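Putative thiol-disulfide oxidoreductase (Bacteroides vulgatus, PDB 4GRF) probably catalyses thiol-disulfide exchange, this chain being the C-terminal thioredoxin domain of a longer protein from a TlpA-like family. Local coordinates at residues A[7-12]-A[22-27]; A[111-116]-A[130-135]. All coordinates share one frame; numbering follows the deposited sequence. Where two conformers were deposited one is given.

Contacts 1 and 2 lie on different faces of the central mixed sheet of a thioredoxin fold, their centres about 17 Å apart. In contact 1, residues 7-12 meet 22-27, two pieces of the N-terminal extension, and the interface is partly buried: one backbone hydrogen bond carries it, helped by aliphatic contacts. Contact 2, strand 112-116 against helix 129-140, lies deeper, and no hydrogen bond crosses it; methyl groups do the touching, and each element keeps its backbone bonds to its own sheet or helix. The two meet where Ala9 CB packs 4.1 Å from Val116 CG2. Strand 31-37 is shared, since Ile12 and Leu24 reach Val34 while Ile113 and Leu132 reach Leu33.

Contact 1. Residues A[7-12]-A[22-27]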
ATOM      1  N   SER A   7      -6.371 -15.199  -0.973  1.00 22.68           N
ATOM      2  CA  SER A   7      -7.318 -14.547  -1.883  1.00 24.45           C
ATOM      3  C   SER A   7      -6.568 -13.822  -2.989  1.00 22.00           C
ATOM      4  O   SER A   7      -5.481 -13.314  -2.765  1.00 23.10           O
ATOM      5  CB  SER A   7      -8.198 -13.521  -1.146  1.00 28.19           C
ATOM      6  OG  SER A   7      -9.057 -14.132  -0.197  1.00 30.13           O
ATOM      7  N   VAL A   8      -7.186 -13.728  -4.160  1.00 21.51           N
ATOM      8  CA  VAL A   8      -6.671 -12.886  -5.234  1.00 19.96           C
ATOM      9  C   VAL A   8      -6.959 -11.430  -4.872  1.00 24.06           C
ATOM     10  O   VAL A   8      -8.106 -11.065  -4.575  1.00 24.59           O
ATOM     11  CB  VAL A   8      -7.350 -13.227  -6.571  1.00 24.77           C
ATOM     12  CG1 VAL A   8      -6.915 -12.283  -7.686  1.00 29.82           C
ATOM     13  CG2 VAL A   8      -7.066 -14.681  -6.936  1.00 27.29           C
ATOM     14  N   ALA A   9      -5.924 -10.595  -4.885  1.00 20.59           N
ATOM     15  CA  ALA A   9      -6.117  -9.194  -4.557  1.00 20.85           C
ATOM     16  C   ALA A   9      -6.956  -8.505  -5.640  1.00 15.76           C
ATOM     17  O   ALA A   9      -6.595  -8.511  -6.823  1.00 20.28           O
ATOM     18  CB  ALA A   9      -4.776  -8.505  -4.405  1.00 22.50           C
ATOM     19  N   PRO A  10      -8.081  -7.909  -5.243  1.00 19.44           N
ATOM     20  CA  PRO A  10      -8.896  -7.163  -6.197  1.00 21.18           C
ATOM     21  C   PRO A  10      -8.193  -5.977  -6.854  1.00 26.19           C
ATOM     22  O   PRO A  10      -7.207  -5.423  -6.328  1.00 19.69           O
ATOM     23  CB  PRO A  10     -10.082  -6.697  -5.355  1.00 20.06           C
ATOM     24  CG  PRO A  10     -10.171  -7.679  -4.262  1.00 21.52           C
ATOM     25  CD  PRO A  10      -8.752  -8.032  -3.940  1.00 21.64           C
ATOM     26  N   ALA A  11      -8.695  -5.609  -8.023  1.00 25.32           N
ATOM     27  CA  ALA A  11      -8.111  -4.517  -8.775  1.00 25.83           C
ATOM     28  C   ALA A  11      -8.124  -3.200  -7.979  1.00 20.83           C
ATOM     29  O   ALA A  11      -9.042  -2.908  -7.217  1.00 23.17           O
ATOM     30  CB  ALA A  11      -8.830  -4.359 -10.109  1.00 30.46           C
ATOM     31  N   ILE A  12      -7.070  -2.410  -8.181  1.00 21.15           N
ATOM     32  CA  ILE A  12      -6.960  -1.068  -7.632  1.00 18.97           C
ATOM     33  C   ILE A  12      -6.300  -0.184  -8.692  1.00 18.99           C
ATOM     34  O   ILE A  12      -5.276  -0.576  -9.281  1.00 18.45           O
ATOM     35  CB  ILE A  12      -6.052  -1.000  -6.376  1.00 21.46           C
ATOM     36  CG1 ILE A  12      -6.447  -2.003  -5.288  1.00 19.30           C
ATOM     37  CG2 ILE A  12      -6.063   0.408  -5.776  1.00 21.21           C
ATOM     38  CD1 ILE A  12      -5.422  -2.068  -4.172  1.00 20.54           C
ATOM     39  N   VAL A  22      -2.040   4.448 -12.145  1.00 19.65           N
ATOM     40  CA  VAL A  22      -1.166   3.337 -11.803  1.00 19.44           C
ATOM     41  C   VAL A  22      -2.008   2.348 -11.006  1.00 19.30           C
ATOM     42  O   VAL A  22      -2.703   2.737 -10.056  1.00 20.35           O
ATOM     43  CB  VAL A  22       0.038   3.794 -10.954  1.00 24.22           C
ATOM     44  CG1 VAL A  22       0.896   2.595 -10.565  1.00 22.72           C
ATOM     45  CG2 VAL A  22       0.883   4.799 -11.727  1.00 25.16           C
ATOM     46  N   SER A  23      -1.976   1.094 -11.444  1.00 20.30           N
ATOM     47  CA  SER A  23      -2.795   0.025 -10.887  0.50 18.29           C
ATOM     48  C   SER A  23      -1.944  -1.015 -10.168  1.00 18.02           C
ATOM     49  O   SER A  23      -0.781  -1.168 -10.458  1.00 18.62           O
ATOM     50  CB  SER A  23      -3.511  -0.713 -12.008  0.50 21.81           C
ATOM     51  OG  SER A  23      -2.572  -1.449 -12.758  0.50 23.96           O
ATOM     52  N   LEU A  24      -2.563  -1.751  -9.267  1.00 18.75           N
ATOM     53  CA  LEU A  24      -1.880  -2.836  -8.574  1.00 19.93           C
ATOM     54  C   LEU A  24      -1.322  -3.840  -9.591  1.00 16.91           C
ATOM     55  O   LEU A  24      -0.217  -4.353  -9.429  1.00 17.38           O
ATOM     56  CB  LEU A  24      -2.834  -3.520  -7.602  1.00 19.89           C
ATOM     57  CG  LEU A  24      -2.247  -4.729  -6.859  1.00 19.39           C
ATOM     58  CD1 LEU A  24      -0.977  -4.385  -6.087  1.00 20.53           C
ATOM     59  CD2 LEU A  24      -3.319  -5.326  -5.960  1.00 22.15           C
ATOM     60  N   ASN A  25      -2.081  -4.094 -10.652  1.00 19.13           N
ATOM     61  CA  ASN A  25      -1.663  -5.044 -11.709  1.00 20.39           C
ATOM     62  C   ASN A  25      -0.347  -4.643 -12.382  1.00 22.11           C
ATOM     63  O   ASN A  25       0.382  -5.491 -12.906  1.00 21.66           O
ATOM     64  CB  ASN A  25      -2.789  -5.163 -12.744  1.00 22.72           C
ATOM     65  CG  ASN A  25      -2.477  -6.165 -13.848  1.00 21.49           C
ATOM     66  OD1 ASN A  25      -2.291  -7.359 -13.581  1.00 24.81           O
ATOM     67  ND2 ASN A  25      -2.419  -5.684 -15.096  1.00 24.24           N
ATOM     68  N   ASP A  26      -0.015  -3.346 -12.350  1.00 17.97           N
ATOM     69  CA  ASP A  26       1.205  -2.862 -12.949  1.00 18.56           C
ATOM     70  C   ASP A  26       2.434  -3.478 -12.301  1.00 19.24           C
ATOM     71  O   ASP A  26       3.520  -3.469 -12.888  1.00 23.29           O
ATOM     72  CB  ASP A  26       1.291  -1.330 -12.864  1.00 22.84           C
ATOM     73  CG  ASP A  26       0.342  -0.630 -13.815  1.00 29.77           C
ATOM     74  OD1 ASP A  26      -0.074  -1.227 -14.844  1.00 28.24           O
ATOM     75  OD2 ASP A  26       0.027   0.549 -13.548  1.00 25.91           O
ATOM     76  N   PHE A  27       2.263  -4.024 -11.105  1.00 18.21           N
ATOM     77  CA  PHE A  27       3.387  -4.552 -10.344  1.00 18.70           C
ATOM     78  C   PHE A  27       3.443  -6.071 -10.290  1.00 17.81           C
ATOM     79  O   PHE A  27       4.189  -6.650  -9.480  1.00 19.43           O
ATOM     80  CB  PHE A  27       3.349  -3.974  -8.939  1.00 20.00           C
ATOM     81  CG  PHE A  27       3.366  -2.477  -8.937  1.00 19.09           C
ATOM     82  CD1 PHE A  27       4.531  -1.792  -9.230  1.00 22.74           C
ATOM     83  CD2 PHE A  27       2.207  -1.759  -8.686  1.00 26.57           C
ATOM     84  CE1 PHE A  27       4.544  -0.405  -9.258  1.00 25.21           C
ATOM     85  CE2 PHE A  27       2.218  -0.371  -8.704  1.00 28.51           C
ATOM     86  CZ  PHE A  27       3.381   0.300  -8.999  1.00 24.74           C
TER
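Ile12 and Ser23 bring their CA atoms to 5.4 Å as residues 9-12 and 22-24 run nearly antiparallel, 167° apart, at the mouth of the small hairpin of strands 13-15 and 21-23 that precedes the central sheet of this thioredoxin-fold domain. A single backbone hydrogen bond closes the pair: Leu24 N donates to Ile12 O at 3.0 Å, with 154° at the hydrogen and the donor tilted modestly from the carbonyl plane. The same oxygen also takes a CA-H...O contact from Ser23. Among the side chains, Leu24 does most of the touching. With CG anti to the backbone N (chi1 177°), its CD2 reaches Ala9 CB at 3.8 Å and passes near Pro10 O, which accepts a hydrogen bond from Tyr105 OH. Ile12 meets it at the root of the side chain, Ile12 CB lying 4.3 Å from Leu24 CB. Both side chains also pack on Val34 and Tyr66, so the contact sits on strands 31-37 and 63-69 of the central sheet. On the far side of Ser23 the chain turns into a short 3-10 segment. Two bonds hold this turn: Asp26 N donates to Ser23 O, while Ser23 N donates nearly straight to Asp26 OD2 at 3.0 Å, arriving from above the carboxylate plane.

Contact 2. Residues A[111-116]-A[130-135]; sequences PHIILV and DDLYNT
Apolar contacts alone join strand 112-116 to the helix of residues 129-140, and they fall at two points. In the first, the end methyl of Ile113 meets a methyl of Leu132, CD1 to CD1 at 4.1 Å. The two side chains cross at about a right angle and meet through these methyls. On Ile113, CG1 stands anti to the carbonyl carbon (chi1 -52°) and chi2 is extended, which carries CD1 outward from the strand; Leu132 CB points neither at the strand nor away from it, but the end of the side chain comes nearer. Leu33 touches both residues, and Thr54 of helix 48-58 packs on Leu132. The second point lies farther along the strand, where Leu115 CD2 comes within 4.4 Å of Thr135 CG2, a looser approach, with Ala124 touching both residues. The CA spacings of 8.7 Å for Ile113 and Leu132 and 8.6 Å for Leu115 and Thr135 show that the helix keeps an even distance from the strand at these two points.

No hydrogen bond crosses between the two segments; the strand's backbone bonds go to strands 31-37 and 122-124. On the helix, Thr135 OG1 donates to Asp131 O at 2.7 Å, one turn back, and Thr135 N reaches the same oxygen from the opposite face of its carbonyl plane. The hydroxyl is thereby satisfied by the helix, while CG2 is presented to Leu115. Such packing of the C-terminal helix on a face of the central sheet, with the strand entered through cis-Pro111, is characteristic of the thioredoxin fold.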
ATOM      1  N   PRO A 111      -4.505   1.522   9.982  1.00 30.05           N
ATOM      2  CA  PRO A 111      -3.927   1.158   8.708  1.00 27.89           C
ATOM      3  C   PRO A 111      -4.376  -0.243   8.263  1.00 18.05           C
ATOM      4  O   PRO A 111      -4.756  -1.063   9.087  1.00 22.03           O
ATOM      5  CB  PRO A 111      -2.417   1.146   9.005  1.00 29.84           C
ATOM      6  CG  PRO A 111      -2.320   0.816  10.448  1.00 41.88           C
ATOM      7  CD  PRO A 111      -3.521   1.452  11.081  1.00 44.85           C
ATOM      8  N   HIS A 112      -4.344  -0.460   6.956  1.00 22.49           N
ATOM      9  CA  HIS A 112      -4.570  -1.757   6.375  1.00 18.28           C
ATOM     10  C   HIS A 112      -3.383  -2.037   5.449  1.00 16.38           C
ATOM     11  O   HIS A 112      -3.245  -1.416   4.372  1.00 18.20           O
ATOM     12  CB  HIS A 112      -5.864  -1.808   5.600  1.00 20.41           C
ATOM     13  CG  HIS A 112      -6.254  -3.183   5.215  1.00 19.40           C
ATOM     14  ND1 HIS A 112      -6.673  -4.112   6.141  1.00 28.89           N
ATOM     15  CD2 HIS A 112      -6.282  -3.805   4.017  1.00 21.54           C
ATOM     16  CE1 HIS A 112      -6.937  -5.249   5.527  1.00 32.68           C
ATOM     17  NE2 HIS A 112      -6.716  -5.086   4.236  1.00 24.41           N
ATOM     18  N   ILE A 113      -2.495  -2.912   5.916  1.00 17.06           N
ATOM     19  CA  ILE A 113      -1.270  -3.190   5.173  1.00 17.11           C
ATOM     20  C   ILE A 113      -1.147  -4.691   4.913  1.00 19.89           C
ATOM     21  O   ILE A 113      -1.109  -5.501   5.851  1.00 20.42           O
ATOM     22  CB  ILE A 113      -0.032  -2.706   5.935  1.00 18.68           C
ATOM     23  CG1 ILE A 113      -0.197  -1.242   6.335  1.00 19.92           C
ATOM     24  CG2 ILE A 113       1.211  -2.897   5.081  1.00 20.46           C
ATOM     25  CD1 ILE A 113       0.962  -0.691   7.149  1.00 22.18           C
ATOM     26  N   ILE A 114      -1.093  -5.044   3.639  1.00 17.98           N
ATOM     27  CA  ILE A 114      -1.061  -6.429   3.212  1.00 16.58           C
ATOM     28  C   ILE A 114       0.119  -6.658   2.261  1.00 17.42           C
ATOM     29  O   ILE A 114       0.658  -5.716   1.710  1.00 16.26           O
ATOM     30  CB  ILE A 114      -2.359  -6.842   2.503  1.00 17.20           C
ATOM     31  CG1 ILE A 114      -2.596  -5.983   1.249  1.00 19.76           C
ATOM     32  CG2 ILE A 114      -3.545  -6.707   3.459  1.00 22.93           C
ATOM     33  CD1 ILE A 114      -3.782  -6.416   0.423  1.00 20.65           C
ATOM     34  N   LEU A 115       0.499  -7.918   2.077  1.00 16.67           N
ATOM     35  CA  LEU A 115       1.563  -8.297   1.162  1.00 14.73           C
ATOM     36  C   LEU A 115       0.961  -9.139   0.059  1.00 15.11           C
ATOM     37  O   LEU A 115       0.275 -10.135   0.335  1.00 17.10           O
ATOM     38  CB  LEU A 115       2.675  -9.099   1.849  1.00 15.31           C
ATOM     39  CG  LEU A 115       3.892  -9.413   0.953  1.00 16.59           C
ATOM     40  CD1 LEU A 115       4.539  -8.151   0.383  1.00 16.22           C
ATOM     41  CD2 LEU A 115       4.907 -10.264   1.701  1.00 20.94           C
ATOM     42  N   VAL A 116       1.168  -8.684  -1.169  1.00 16.29           N
ATOM     43  CA  VAL A 116       0.710  -9.372  -2.376  1.00 16.74           C
ATOM     44  C   VAL A 116       1.903 -10.015  -3.104  1.00 17.92           C
ATOM     45  O   VAL A 116       2.951  -9.403  -3.257  1.00 17.70           O
ATOM     46  CB  VAL A 116      -0.027  -8.380  -3.293  1.00 17.87           C
ATOM     47  CG1 VAL A 116      -0.462  -9.055  -4.589  1.00 19.18           C
ATOM     48  CG2 VAL A 116      -1.219  -7.774  -2.556  1.00 20.33           C
ATOM     49  N   ASP A 130       8.119  -3.899  13.142  1.00 26.37           N
ATOM     50  CA  ASP A 130       9.232  -4.747  12.743  1.00 29.50           C
ATOM     51  C   ASP A 130       8.722  -5.985  12.023  1.00 29.98           C
ATOM     52  O   ASP A 130       9.458  -6.616  11.259  1.00 28.32           O
ATOM     53  CB  ASP A 130      10.066  -5.163  13.959  1.00 38.96           C
ATOM     54  CG  ASP A 130      10.789  -3.988  14.605  1.00 45.85           C
ATOM     55  OD1 ASP A 130      11.376  -3.162  13.868  1.00 44.18           O
ATOM     56  OD2 ASP A 130      10.770  -3.899  15.849  1.00 65.49           O
ATOM     57  N   ASP A 131       7.463  -6.331  12.273  1.00 29.79           N
ATOM     58  CA  ASP A 131       6.898  -7.535  11.703  1.00 36.39           C
ATOM     59  C   ASP A 131       6.707  -7.346  10.212  1.00 29.76           C
ATOM     60  O   ASP A 131       6.752  -8.286   9.422  1.00 32.62           O
ATOM     61  CB  ASP A 131       5.565  -7.865  12.362  1.00 45.82           C
ATOM     62  CG  ASP A 131       5.078  -9.235  11.994  1.00 59.66           C
ATOM     63  OD1 ASP A 131       5.891 -10.178  12.095  1.00 50.89           O
ATOM     64  OD2 ASP A 131       3.902  -9.368  11.589  1.00 44.85           O
ATOM     65  N   LEU A 132       6.512  -6.099   9.830  1.00 28.31           N
ATOM     66  CA  LEU A 132       6.411  -5.734   8.439  1.00 26.53           C
ATOM     67  C   LEU A 132       7.721  -6.051   7.673  1.00 25.89           C
ATOM     68  O   LEU A 132       7.731  -6.792   6.666  1.00 22.16           O
ATOM     69  CB  LEU A 132       6.036  -4.266   8.429  1.00 32.52           C
ATOM     70  CG  LEU A 132       5.550  -3.634   7.169  1.00 36.67           C
ATOM     71  CD1 LEU A 132       4.661  -2.467   7.539  1.00 37.29           C
ATOM     72  CD2 LEU A 132       6.792  -3.220   6.402  1.00 35.74           C
ATOM     73  N   TYR A 133       8.839  -5.526   8.163  1.00 21.99           N
ATOM     74  CA  TYR A 133      10.146  -5.841   7.608  1.00 23.47           C
ATOM     75  C   TYR A 133      10.405  -7.355   7.603  1.00 20.59           C
ATOM     76  O   TYR A 133      10.804  -7.936   6.585  1.00 21.78           O
ATOM     77  CB  TYR A 133      11.226  -5.144   8.442  1.00 23.87           C
ATOM     78  CG  TYR A 133      12.607  -5.311   7.885  1.00 21.49           C
ATOM     79  CD1 TYR A 133      13.345  -6.467   8.154  1.00 29.44           C
ATOM     80  CD2 TYR A 133      13.182  -4.336   7.090  1.00 26.13           C
ATOM     81  CE1 TYR A 133      14.605  -6.640   7.642  1.00 27.09           C
ATOM     82  CE2 TYR A 133      14.452  -4.496   6.575  1.00 27.17           C
ATOM     83  CZ  TYR A 133      15.156  -5.642   6.857  1.00 33.07           C
ATOM     84  OH  TYR A 133      16.412  -5.799   6.352  1.00 33.30           O
ATOM     85  N   ASN A 134      10.209  -7.994   8.745  1.00 21.29           N
ATOM     86  CA  ASN A 134      10.524  -9.424   8.856  1.00 22.82           C
ATOM     87  C   ASN A 134       9.673 -10.274   7.923  1.00 23.96           C
ATOM     88  O   ASN A 134      10.172 -11.235   7.341  1.00 23.19           O
ATOM     89  CB  ASN A 134      10.401  -9.907  10.300  1.00 27.13           C
ATOM     90  CG  ASN A 134      11.323  -9.147  11.236  1.00 32.32           C
ATOM     91  OD1 ASN A 134      12.324  -8.558  10.806  1.00 30.91           O
ATOM     92  ND2 ASN A 134      10.976  -9.127  12.507  1.00 37.18           N
ATOM     93  N   THR A 135       8.410  -9.889   7.730  1.00 21.54           N
ATOM     94  CA  THR A 135       7.528 -10.631   6.839  1.00 21.40           C
ATOM     95  C   THR A 135       7.952 -10.472   5.390  1.00 22.01           C
ATOM     96  O   THR A 135       8.020 -11.453   4.631  1.00 21.42           O
ATOM     97  CB  THR A 135       6.048 -10.216   7.020  1.00 23.16           C
ATOM     98  OG1 THR A 135       5.644 -10.524   8.355  1.00 25.84           O
ATOM     99  CG2 THR A 135       5.151 -10.970   6.034  1.00 23.40           C
TER